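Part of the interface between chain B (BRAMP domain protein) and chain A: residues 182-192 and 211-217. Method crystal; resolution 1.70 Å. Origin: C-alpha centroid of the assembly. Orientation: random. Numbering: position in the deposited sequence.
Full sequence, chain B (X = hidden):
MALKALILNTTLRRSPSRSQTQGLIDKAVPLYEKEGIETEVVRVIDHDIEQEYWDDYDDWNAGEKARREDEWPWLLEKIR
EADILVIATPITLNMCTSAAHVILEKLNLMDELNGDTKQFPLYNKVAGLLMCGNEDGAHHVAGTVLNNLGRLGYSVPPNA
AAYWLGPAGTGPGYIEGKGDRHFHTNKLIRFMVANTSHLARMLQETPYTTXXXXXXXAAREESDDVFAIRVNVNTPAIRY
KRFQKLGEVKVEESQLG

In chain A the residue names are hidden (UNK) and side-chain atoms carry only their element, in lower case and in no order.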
# COMPACT_ATOMS: atom_id res chain seq x y z
N HIS B 182 -22.97 -0.16 14.62
CA HIS B 182 -22.00 0.90 14.32
C HIS B 182 -22.50 1.69 13.12
O HIS B 182 -22.56 1.17 12.00
CB HIS B 182 -20.61 0.30 14.08
CG HIS B 182 -19.51 1.32 14.05
ND1 HIS B 182 -19.19 2.10 15.15
CD2 HIS B 182 -18.66 1.69 13.07
CE1 HIS B 182 -18.18 2.90 14.84
NE2 HIS B 182 -17.84 2.67 13.58
N PHE B 183 -22.84 2.97 13.34
CA PHE B 183 -23.50 3.78 12.32
C PHE B 183 -22.69 3.87 11.04
O PHE B 183 -23.22 3.68 9.94
CB PHE B 183 -23.77 5.19 12.88
CG PHE B 183 -24.25 6.17 11.85
CD1 PHE B 183 -25.51 6.08 11.30
CD2 PHE B 183 -23.42 7.22 11.45
CE1 PHE B 183 -25.95 6.99 10.36
CE2 PHE B 183 -23.85 8.13 10.51
CZ PHE B 183 -25.11 8.02 9.96
N HIS B 184 -21.40 4.18 11.16
CA HIS B 184 -20.58 4.39 9.97
C HIS B 184 -20.56 3.13 9.10
O HIS B 184 -20.80 3.20 7.89
CB HIS B 184 -19.16 4.79 10.38
CG HIS B 184 -18.32 5.26 9.24
ND1 HIS B 184 -18.51 6.48 8.62
CD2 HIS B 184 -17.27 4.68 8.60
CE1 HIS B 184 -17.63 6.63 7.65
NE2 HIS B 184 -16.86 5.55 7.62
N THR B 185 -20.35 1.97 9.72
CA THR B 185 -20.37 0.73 8.96
C THR B 185 -21.73 0.49 8.31
O THR B 185 -21.82 0.16 7.12
CB THR B 185 -19.99 -0.44 9.87
OG1 THR B 185 -18.68 -0.20 10.39
CG2 THR B 185 -20.04 -1.78 9.09
N ASN B 186 -22.81 0.68 9.08
CA ASN B 186 -24.14 0.39 8.53
C ASN B 186 -24.46 1.29 7.35
O ASN B 186 -25.12 0.84 6.40
CB ASN B 186 -25.22 0.54 9.62
CG ASN B 186 -25.27 -0.67 10.54
OD1 ASN B 186 -24.98 -1.78 10.11
ND2 ASN B 186 -25.64 -0.45 11.80
N LYS B 187 -24.04 2.55 7.38
CA LYS B 187 -24.35 3.40 6.24
C LYS B 187 -23.48 3.04 5.04
O LYS B 187 -23.98 3.00 3.91
CB LYS B 187 -24.26 4.89 6.61
CG LYS B 187 -22.95 5.60 6.39
CD LYS B 187 -23.11 7.11 6.65
CE LYS B 187 -21.77 7.83 6.70
NZ LYS B 187 -21.85 9.13 7.44
N LEU B 188 -22.20 2.72 5.26
CA LEU B 188 -21.35 2.28 4.15
C LEU B 188 -21.87 1.00 3.51
O LEU B 188 -21.87 0.86 2.29
CB LEU B 188 -19.91 2.08 4.62
CG LEU B 188 -19.12 3.31 5.09
CD1 LEU B 188 -17.66 2.94 5.35
CD2 LEU B 188 -19.23 4.46 4.08
N ILE B 189 -22.32 0.04 4.33
CA ILE B 189 -22.89 -1.17 3.74
C ILE B 189 -24.07 -0.82 2.84
O ILE B 189 -24.21 -1.38 1.74
CB ILE B 189 -23.30 -2.17 4.83
CG1 ILE B 189 -22.06 -2.71 5.53
CG2 ILE B 189 -24.10 -3.32 4.20
CD1 ILE B 189 -22.34 -3.69 6.67
N ARG B 190 -24.92 0.13 3.26
CA ARG B 190 -26.08 0.49 2.45
C ARG B 190 -25.68 1.21 1.17
O ARG B 190 -26.24 0.93 0.10
CB ARG B 190 -27.06 1.36 3.26
CG ARG B 190 -27.80 0.56 4.33
CD ARG B 190 -28.74 1.42 5.16
NE ARG B 190 -29.48 0.59 6.10
CZ ARG B 190 -30.63 -0.02 5.81
NH1 ARG B 190 -31.16 0.12 4.61
NH2 ARG B 190 -31.24 -0.76 6.72
N PHE B 191 -24.72 2.15 1.25
CA PHE B 191 -24.16 2.76 0.05
C PHE B 191 -23.69 1.69 -0.93
O PHE B 191 -24.02 1.72 -2.12
CB PHE B 191 -22.95 3.65 0.40
CG PHE B 191 -23.25 4.87 1.23
CD1 PHE B 191 -24.54 5.21 1.60
CD2 PHE B 191 -22.21 5.71 1.61
CE1 PHE B 191 -24.79 6.36 2.36
CE2 PHE B 191 -22.45 6.86 2.37
CZ PHE B 191 -23.74 7.19 2.74
N MET B 192 -22.88 0.76 -0.44
CA MET B 192 -22.26 -0.24 -1.29
C MET B 192 -23.31 -1.10 -1.98
O MET B 192 -23.20 -1.39 -3.18
CB MET B 192 -21.33 -1.11 -0.44
CG MET B 192 -20.51 -2.11 -1.20
SD MET B 192 -21.33 -3.67 -1.53
CE MET B 192 -21.43 -4.40 0.09
N UNK A 211 -30.01 7.56 -2.82
CA UNK A 211 -30.24 8.68 -1.90
C UNK A 211 -29.39 8.41 -0.66
O UNK A 211 -29.77 7.62 0.21
c UNK A 211 -32.08 9.93 -0.64
o UNK A 211 -33.26 10.36 -0.67
c UNK A 211 -31.73 8.78 -1.58
o UNK A 211 -31.21 10.40 0.13
N UNK A 212 -28.22 9.07 -0.57
CA UNK A 212 -27.33 8.80 0.55
C UNK A 212 -27.93 9.29 1.87
O UNK A 212 -27.59 8.76 2.94
c UNK A 212 -25.10 7.66 -1.17
c UNK A 212 -23.98 9.89 -1.14
c UNK A 212 -25.97 9.47 0.33
c UNK A 212 -25.31 9.15 -1.01
N UNK A 213 -28.77 10.32 1.81
CA UNK A 213 -29.43 10.79 3.02
C UNK A 213 -30.37 9.73 3.58
O UNK A 213 -30.40 9.48 4.79
c UNK A 213 -30.87 12.71 3.92
o UNK A 213 -32.60 14.01 2.94
c UNK A 213 -30.19 12.08 2.72
c UNK A 213 -31.51 14.03 3.56
o UNK A 213 -30.91 15.08 3.86
N UNK A 214 -31.13 9.07 2.70
CA UNK A 214 -32.02 8.00 3.12
C UNK A 214 -31.24 6.79 3.63
O UNK A 214 -31.60 6.21 4.66
c UNK A 214 -32.95 7.61 1.96
N UNK A 215 -30.17 6.41 2.92
CA UNK A 215 -29.31 5.34 3.42
C UNK A 215 -28.83 5.66 4.82
O UNK A 215 -28.82 4.79 5.70
s UNK A 215 -28.53 4.39 0.88
c UNK A 215 -28.12 5.12 2.49
N UNK A 216 -28.46 6.92 5.06
CA UNK A 216 -27.93 7.32 6.36
C UNK A 216 -29.02 7.31 7.43
O UNK A 216 -28.76 6.96 8.59
c UNK A 216 -27.31 8.71 6.27
N UNK A 217 -30.23 7.71 7.07
CA UNK A 217 -31.32 7.68 8.04
C UNK A 217 -31.68 6.26 8.43
O UNK A 217 -31.86 5.96 9.62
c UNK A 217 -32.53 8.43 7.49
c UNK A 217 -33.42 10.72 6.93
c UNK A 217 -32.41 9.92 7.71
n UNK A 217 -33.23 12.03 6.88
o UNK A 217 -34.38 10.16 6.38

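Position 211 of chain A carries two side-chain carbons, the second bearing two oxygens: a short carboxylate. Its CA-to-CB bond points away from chain B and it touches nothing in the 182-192 stretch. One oxygen instead accepts from the backbone N of position 214, which is what an N-cap does: it satisfies an amide that the first turn of a helix leaves free. This is D211(A), and the capping bond, from N of position 214 to OD1 of D211(A), is 2.9 Å long.

Position 212 has four carbons, forked at the second. One terminal methyl lies over the ring of F191(B). The fork is the pattern of leucine; with the name L212(A), that methyl is CD2, 3.9 Å from the ring centroid and 19° off the ring normal, a CH-pi contact over the face.

Position 213 shows three carbons in a row, the third with two oxygens, and points away from chain B. It is E213(A), a long carboxylate kept clear of the contact and hydrogen-bonded elsewhere in the structure.

Position 214 has a single side-chain carbon, directed sideways and making no contact with the 182-192 stretch. It is A214(A), exposed and without a partner here.

Position 215 has one carbon followed by one sulfur, and points toward chain B. Its CB sits 3.6 Å from CE1 of F191(B), near the plane of the ring, and its backbone O is 3.4 Å from CD of R190(B). This is C215(A); its SG also approaches the edge of the F191(B) ring, 5.4 Å from the centroid.

Position 216 again has one carbon, set sideways. Its CB lies 4.4 Å from CZ of F183(B), its O is 3.3 Å from CE1 at the edge of the same ring, and its CA is 4.4 Å from CB of K187(B). It is A216(A).

Position 217 has three carbons, the third with one oxygen and one nitrogen, pointing away: Q217(A).

Two rings and the aliphatic parts of K187(B) and R190(B) pack against L212(A), C215(A) and A216(A). The helices run at 136° to each other and approach to 8.7 Å at their axes. The CA atoms of A216(A) and K187(B) lie 5.3 Å apart, with the single CB of A216(A) set sideways. The two phenylalanines leave their helix sideways, yet their ends reach chain A, F191(B) meeting L212(A) with a face and C215(A) with an edge. No hydrogen bond crosses between the stretches. K187(B) starts toward chain A, but its end leads away to a partner elsewhere in the structure, so packing carries this patch.

Chain A 211-217: DLEACAQ
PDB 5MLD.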